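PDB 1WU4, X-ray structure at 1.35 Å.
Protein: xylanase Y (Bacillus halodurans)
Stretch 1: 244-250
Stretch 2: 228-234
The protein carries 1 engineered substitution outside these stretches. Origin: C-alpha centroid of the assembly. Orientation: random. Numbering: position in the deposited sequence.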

# COMPACT_ATOMS: atom_id res chain seq x y z
N TYR A 244 -4.31 -5.93 -13.11
CA TYR A 244 -3.54 -7.17 -13.18
C TYR A 244 -2.73 -7.12 -14.47
O TYR A 244 -3.18 -6.58 -15.48
CB TYR A 244 -4.44 -8.42 -13.28
CG TYR A 244 -5.32 -8.75 -12.10
CD1 TYR A 244 -5.36 -7.96 -10.95
CD2 TYR A 244 -6.17 -9.85 -12.17
CE1 TYR A 244 -6.25 -8.27 -9.90
CE2 TYR A 244 -7.05 -10.16 -11.14
CZ TYR A 244 -7.08 -9.37 -10.01
OH TYR A 244 -7.99 -9.68 -9.02
N ALA A 245 -1.53 -7.71 -14.44
CA ALA A 245 -0.68 -7.73 -15.62
C ALA A 245 0.14 -9.01 -15.62
O ALA A 245 0.49 -9.54 -14.57
CB ALA A 245 0.24 -6.52 -15.63
N TYR A 246 0.43 -9.51 -16.81
CA TYR A 246 1.24 -10.71 -16.94
C TYR A 246 2.67 -10.32 -16.62
O TYR A 246 2.98 -9.13 -16.49
CB TYR A 246 1.15 -11.24 -18.38
CG TYR A 246 -0.23 -11.70 -18.77
CD1 TYR A 246 -0.82 -12.80 -18.16
CD2 TYR A 246 -0.96 -11.02 -19.75
CE1 TYR A 246 -2.09 -13.23 -18.51
CE2 TYR A 246 -2.24 -11.43 -20.11
CZ TYR A 246 -2.80 -12.54 -19.49
OH TYR A 246 -4.06 -12.96 -19.86
N TYR A 247 3.56 -11.30 -16.48
CA TYR A 247 4.94 -10.97 -16.18
C TYR A 247 5.55 -10.19 -17.34
O TYR A 247 6.50 -9.43 -17.15
CB TYR A 247 5.78 -12.24 -15.94
CG TYR A 247 5.40 -13.01 -14.69
CD1 TYR A 247 5.07 -12.36 -13.50
CD2 TYR A 247 5.44 -14.40 -14.69
CE1 TYR A 247 4.77 -13.07 -12.34
CE2 TYR A 247 5.15 -15.13 -13.53
CZ TYR A 247 4.82 -14.46 -12.37
OH TYR A 247 4.55 -15.18 -11.23
N ASP A 248 5.00 -10.37 -18.55
CA ASP A 248 5.53 -9.66 -19.71
C ASP A 248 5.14 -8.19 -19.70
O ASP A 248 5.53 -7.43 -20.60
CB ASP A 248 5.10 -10.33 -21.03
CG ASP A 248 3.60 -10.30 -21.26
OD1 ASP A 248 2.94 -9.31 -20.87
OD2 ASP A 248 3.07 -11.26 -21.87
N GLY A 249 4.38 -7.78 -18.69
CA GLY A 249 3.99 -6.39 -18.56
C GLY A 249 2.64 -5.99 -19.12
O GLY A 249 2.09 -4.96 -18.70
N THR A 250 2.09 -6.77 -20.04
CA THR A 250 0.80 -6.43 -20.63
C THR A 250 -0.36 -6.77 -19.70
O THR A 250 -0.24 -7.63 -18.82
CB THR A 250 0.61 -7.13 -22.00
OG1 THR A 250 0.58 -8.55 -21.84
CG2 THR A 250 1.76 -6.75 -22.94
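Stretch 2, residues 228-234: EYLKIAC

Stretch 2 runs as helix from Glu-228 through Ala-233, continuing a helix that begins earlier in the chain, and Cys-234 is the first residue to leave helical phi/psi, at -83/133°. The helical assignment rests on the backbone angles and on bonds such as Ala-233 N to Tyr-229 O at 2.9 Å and Cys-234 N to Leu-230 O at 3.1 Å. Stretch 1 is instead folded back on itself. A type I beta turn spans Tyr-246 to Gly-249, closed by Gly-249 N donating to Tyr-246 O at 2.9 Å, while Tyr-246 N reaches Thr-250 O at 2.8 Å. The helix therefore packs against a turn, and the backbones come closest at the last helical residue, where the CA atoms of Gly-249 and Ala-233 lie 4.6 Å apart.

At this point the backbones interact directly. Ala-233 CA stands 3.6 Å from Gly-249 O, with an angle of 165° at the hydrogen, a nearly linear CA-H...O contact. A water ties the same two residues together, donating to Ala-233 O at 2.8 Å and to Gly-249 O at 2.7 Å.

Gly-249 has phi/psi of 96/-21°, at which a CB would be jammed against the carbonyl O of Asp-248. An ideally placed CB would also lie only 2.8 Å from Ile-232 CD1, a clash. The absence of a side chain thus suits both the turn and the close approach of the helix.

Tyr-229 gives up the most surface to stretch 1, 75 of the 253 Å² buried on both sides together. Its CA-to-CB bond points sideways, but with chi1 at -177° (t) the end of the side chain comes nearer to the turn. There Tyr-229 OH donates to Tyr-246 O at 2.8 Å, so this carbonyl accepts from both the phenol and Gly-249 N. The distance from Tyr-229 OH to Ala-245 O is 3.3 Å, but the angle is too poor for a hydrogen bond. Tyr-247 O lies at the ring edge, 3.5 Å from Tyr-229 CE1, and Ala-245 CB, directed toward the helix, is 4.3 Å from Tyr-229 CZ.

Three residues along, the CA-to-CB bond of Ile-232 points toward stretch 1, and with chi1 at 61° (p) its CD1 lies 3.5 Å from Asp-248 O. The CA-to-CB bond of Asp-248 points away from the helix, and its carboxylate braces its own loop: Asp-248 OD1 accepts from Thr-250 N at 2.8 Å and from Thr-250 OG1 at 2.7 Å.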

# COMPACT_ATOMS: atom_id res chain seq x y z
N GLU A 228 11.93 -2.20 -12.70
CA GLU A 228 11.95 -2.42 -14.14
C GLU A 228 10.58 -2.84 -14.65
O GLU A 228 10.17 -2.46 -15.74
CB GLU A 228 13.00 -3.47 -14.51
CG GLU A 228 14.43 -2.96 -14.41
CD GLU A 228 14.65 -1.72 -15.27
OE1 GLU A 228 14.45 -1.81 -16.50
OE2 GLU A 228 15.00 -0.66 -14.71
N TYR A 229 9.86 -3.61 -13.84
CA TYR A 229 8.53 -4.09 -14.21
C TYR A 229 7.56 -2.93 -14.37
O TYR A 229 6.76 -2.91 -15.30
CB TYR A 229 8.02 -5.07 -13.14
CG TYR A 229 6.68 -5.70 -13.45
CD1 TYR A 229 6.53 -6.58 -14.53
CD2 TYR A 229 5.57 -5.45 -12.65
CE1 TYR A 229 5.30 -7.18 -14.79
CE2 TYR A 229 4.35 -6.05 -12.90
CZ TYR A 229 4.22 -6.92 -13.97
OH TYR A 229 3.01 -7.52 -14.20
N LEU A 230 7.62 -1.97 -13.45
CA LEU A 230 6.72 -0.83 -13.53
C LEU A 230 6.92 -0.06 -14.84
O LEU A 230 5.96 0.49 -15.39
CB LEU A 230 6.94 0.10 -12.33
CG LEU A 230 6.42 -0.43 -10.99
CD1 LEU A 230 6.74 0.58 -9.89
CD2 LEU A 230 4.93 -0.68 -11.06
N LYS A 231 8.14 -0.06 -15.35
CA LYS A 231 8.43 0.64 -16.60
C LYS A 231 7.67 0.03 -17.78
O LYS A 231 7.21 0.76 -18.66
CB LYS A 231 9.93 0.63 -16.89
CG LYS A 231 10.76 1.41 -15.87
CD LYS A 231 12.21 1.54 -16.30
CE LYS A 231 13.00 2.36 -15.30
NZ LYS A 231 14.43 2.48 -15.69
N ILE A 232 7.53 -1.29 -17.80
CA ILE A 232 6.81 -1.92 -18.90
C ILE A 232 5.31 -2.08 -18.64
O ILE A 232 4.54 -2.27 -19.57
CB ILE A 232 7.42 -3.31 -19.28
CG1 ILE A 232 7.34 -4.28 -18.10
CG2 ILE A 232 8.86 -3.14 -19.73
CD1 ILE A 232 7.78 -5.70 -18.47
N ALA A 233 4.90 -1.97 -17.38
CA ALA A 233 3.49 -2.11 -17.03
C ALA A 233 2.68 -0.83 -17.25
O ALA A 233 1.49 -0.89 -17.57
CB ALA A 233 3.35 -2.57 -15.59
N CYS A 234 3.32 0.32 -17.09
CA CYS A 234 2.64 1.61 -17.27
C CYS A 234 2.61 2.01 -18.74
O CYS A 234 3.62 1.95 -19.43
CB CYS A 234 3.36 2.70 -16.46
SG CYS A 234 3.30 2.46 -14.68
O HOH W 1 0.36 -2.89 -19.17